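Local coordinates for protein ribosomal RNA small subunit methyltransferase E (Bacillus subtilis, PDB 1VHK) that probably methylates the N3 position of a specific uridine of 16S ribosomal RNA in the assembled 30S subunit, with S-adenosylmethionine as methyl donor, at residues A[76-81]-A[146-151]. Sequence-based numbering, arbitrary orientation.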
loop_
_atom_site.group_PDB
_atom_site.type_symbol
_atom_site.label_atom_id
_atom_site.label_comp_id
_atom_site.label_asym_id
_atom_site.label_seq_id
_atom_site.Cartn_x
_atom_site.Cartn_y
_atom_site.Cartn_z
ATOM N N ASN A 76 -13.006 10.817 -9.991
ATOM C CA ASN A 76 -13.239 10.290 -8.664
ATOM C C ASN A 76 -12.316 9.091 -8.420
ATOM O O ASN A 76 -12.458 8.055 -9.062
ATOM C CB ASN A 76 -14.666 9.870 -8.327
ATOM C CG ASN A 76 -14.696 9.509 -6.829
ATOM O OD1 ASN A 76 -14.298 8.434 -6.411
ATOM N ND2 ASN A 76 -15.030 10.491 -6.009
ATOM N N ARG A 77 -11.484 9.241 -7.396
ATOM C CA ARG A 77 -10.508 8.179 -7.132
ATOM C C ARG A 77 -10.765 7.476 -5.830
ATOM O O ARG A 77 -9.871 6.797 -5.329
ATOM C CB ARG A 77 -9.096 8.745 -7.243
ATOM C CG ARG A 77 -8.783 9.378 -8.581
ATOM C CD ARG A 77 -7.409 10.008 -8.609
ATOM N NE ARG A 77 -7.083 10.661 -9.872
ATOM C CZ ARG A 77 -7.357 11.917 -10.200
ATOM N NH1 ARG A 77 -7.996 12.709 -9.356
ATOM N NH2 ARG A 77 -6.978 12.374 -11.404
ATOM N N GLU A 78 -11.994 7.572 -5.323
ATOM C CA GLU A 78 -12.330 6.936 -4.046
ATOM C C GLU A 78 -12.679 5.469 -4.198
ATOM O O GLU A 78 -13.167 5.027 -5.242
ATOM C CB GLU A 78 -13.430 7.717 -3.341
ATOM C CG GLU A 78 -13.026 9.060 -2.762
ATOM C CD GLU A 78 -11.875 9.090 -1.798
ATOM O OE1 GLU A 78 -11.794 8.291 -0.824
ATOM O OE2 GLU A 78 -10.962 9.942 -1.972
ATOM N N LEU A 79 -12.278 4.648 -3.221
ATOM C CA LEU A 79 -12.657 3.227 -3.256
ATOM C C LEU A 79 -14.190 3.132 -3.333
ATOM O O LEU A 79 -14.863 3.880 -2.617
ATOM C CB LEU A 79 -12.252 2.514 -1.980
ATOM C CG LEU A 79 -10.914 1.871 -1.809
ATOM C CD1 LEU A 79 -10.864 1.101 -0.481
ATOM C CD2 LEU A 79 -10.518 0.988 -2.978
ATOM N N PRO A 80 -14.710 2.120 -4.002
ATOM C CA PRO A 80 -16.157 1.946 -4.077
ATOM C C PRO A 80 -16.759 1.652 -2.731
ATOM O O PRO A 80 -17.969 1.821 -2.579
ATOM C CB PRO A 80 -16.383 0.785 -5.016
ATOM C CG PRO A 80 -15.053 0.261 -5.380
ATOM C CD PRO A 80 -13.996 1.148 -4.823
ATOM N N ILE A 81 -15.998 1.161 -1.749
ATOM C CA ILE A 81 -16.606 0.894 -0.445
ATOM C C ILE A 81 -15.801 1.596 0.653
ATOM O O ILE A 81 -14.599 1.764 0.464
ATOM C CB ILE A 81 -16.689 -0.601 -0.110
ATOM C CG1 ILE A 81 -15.350 -1.129 0.362
ATOM C CG2 ILE A 81 -17.194 -1.421 -1.298
ATOM C CD1 ILE A 81 -15.342 -2.548 0.845
ATOM N N TYR A 146 -4.015 12.082 -4.511
ATOM C CA TYR A 146 -5.142 12.545 -5.291
ATOM C C TYR A 146 -6.444 11.958 -4.799
ATOM O O TYR A 146 -7.293 11.558 -5.594
ATOM C CB TYR A 146 -4.925 12.244 -6.787
ATOM C CG TYR A 146 -4.052 13.271 -7.456
ATOM C CD1 TYR A 146 -4.283 13.697 -8.749
ATOM C CD2 TYR A 146 -3.044 13.917 -6.750
ATOM C CE1 TYR A 146 -3.519 14.673 -9.335
ATOM C CE2 TYR A 146 -2.277 14.906 -7.321
ATOM C CZ TYR A 146 -2.510 15.279 -8.631
ATOM O OH TYR A 146 -1.701 16.237 -9.203
ATOM N N ARG A 147 -6.582 11.899 -3.486
ATOM C CA ARG A 147 -7.842 11.441 -2.899
ATOM C C ARG A 147 -8.860 12.586 -3.077
ATOM O O ARG A 147 -8.463 13.720 -3.341
ATOM C CB ARG A 147 -7.643 11.124 -1.419
ATOM C CG ARG A 147 -6.957 9.838 -1.095
ATOM C CD ARG A 147 -7.805 8.611 -1.418
ATOM N NE ARG A 147 -8.919 8.443 -0.505
ATOM C CZ ARG A 147 -8.843 7.996 0.739
ATOM N NH1 ARG A 147 -7.682 7.634 1.260
ATOM N NH2 ARG A 147 -9.951 7.917 1.448
ATOM N N ASN A 148 -10.140 12.260 -3.057
ATOM C CA ASN A 148 -11.206 13.229 -3.167
ATOM C C ASN A 148 -11.710 13.604 -1.768
ATOM O O ASN A 148 -12.616 14.424 -1.660
ATOM C CB ASN A 148 -12.384 12.705 -3.979
ATOM C CG ASN A 148 -12.026 12.558 -5.455
ATOM O OD1 ASN A 148 -11.295 11.622 -5.785
ATOM N ND2 ASN A 148 -12.515 13.461 -6.298
ATOM N N GLU A 149 -11.116 12.988 -0.757
ATOM C CA GLU A 149 -11.421 13.176 0.622
ATOM C C GLU A 149 -10.182 12.892 1.497
ATOM O O GLU A 149 -9.354 12.065 1.143
ATOM C CB GLU A 149 -12.534 12.227 1.127
ATOM C CG GLU A 149 -12.057 10.830 1.455
ATOM C CD GLU A 149 -12.794 10.072 2.514
ATOM O OE1 GLU A 149 -14.036 9.919 2.425
ATOM O OE2 GLU A 149 -12.147 9.574 3.486
ATOM N N VAL A 150 -10.182 13.493 2.672
ATOM C CA VAL A 150 -9.134 13.281 3.668
ATOM C C VAL A 150 -9.667 12.349 4.755
ATOM O O VAL A 150 -10.688 12.629 5.395
ATOM C CB VAL A 150 -8.749 14.631 4.313
ATOM C CG1 VAL A 150 -7.725 14.410 5.411
ATOM C CG2 VAL A 150 -8.264 15.596 3.227
ATOM N N PRO A 151 -9.050 11.198 4.920
ATOM C CA PRO A 151 -9.520 10.227 5.894
ATOM C C PRO A 151 -9.430 10.769 7.315
ATOM O O PRO A 151 -8.454 11.398 7.692
ATOM C CB PRO A 151 -8.665 9.003 5.696
ATOM C CG PRO A 151 -7.804 9.253 4.538
ATOM C CD PRO A 151 -7.889 10.701 4.167
#
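Glu78 and Arg147 centre a polar loop-to-loop contact, where the loop 76-81, between strand 64-72 and strand 82-88, meets the loop that follows helix 131-144. The two form a side-on salt bridge through NE and NH2: NE of Arg147 lies 2.9 Å from both OE1 and OE2 of Glu78, and NH2 of Arg147 reaches the syn lone pair of that same OE1. Arg147 NH2 also pairs with Glu149 OE2 (3.4 Å), making a three-residue salt-bridge network. The carboxylate is turned 44° from the guanidinium plane, yet its oxygens stay close to that plane. OE2 of Glu78 also takes the backbone N of Asn148 on its anti lone pair at 2.7 Å, with a weak bond from Glu149 N beside it. The bend at chi2 (-55°) brings CD of Glu78 over to Arg147. An alanine in place of Glu78 would probably leave the NE of Arg147 and the amide of Asn148 without their acceptor, and the loop less firmly held to 76-81. Asn148 returns the grip: its OD1 accepts from Arg77 N at 2.9 Å, nearly straight at 171°, while its amide stacks on that of Asn76, which closes an Asx turn onto Glu78 N. Farther out, CD1 of Tyr146 sits 3.8 Å above the centre of the Arg77 guanidinium, the ring edge meeting the guanidinium face. Tyr146 itself ends helix 131-144 in a Schellman motif. Asn148 ND2 binds Gly50 O, just before strand 52-60 of the PUA sheet, and Arg77 makes a salt bridge with Glu52 at the start of that strand, whereas Arg147 bonds to Thr103 O in helix 94-104 and Arg232 of the second subunit bonds to Arg77 O, so the contact lies where both domains and the dimer partner converge.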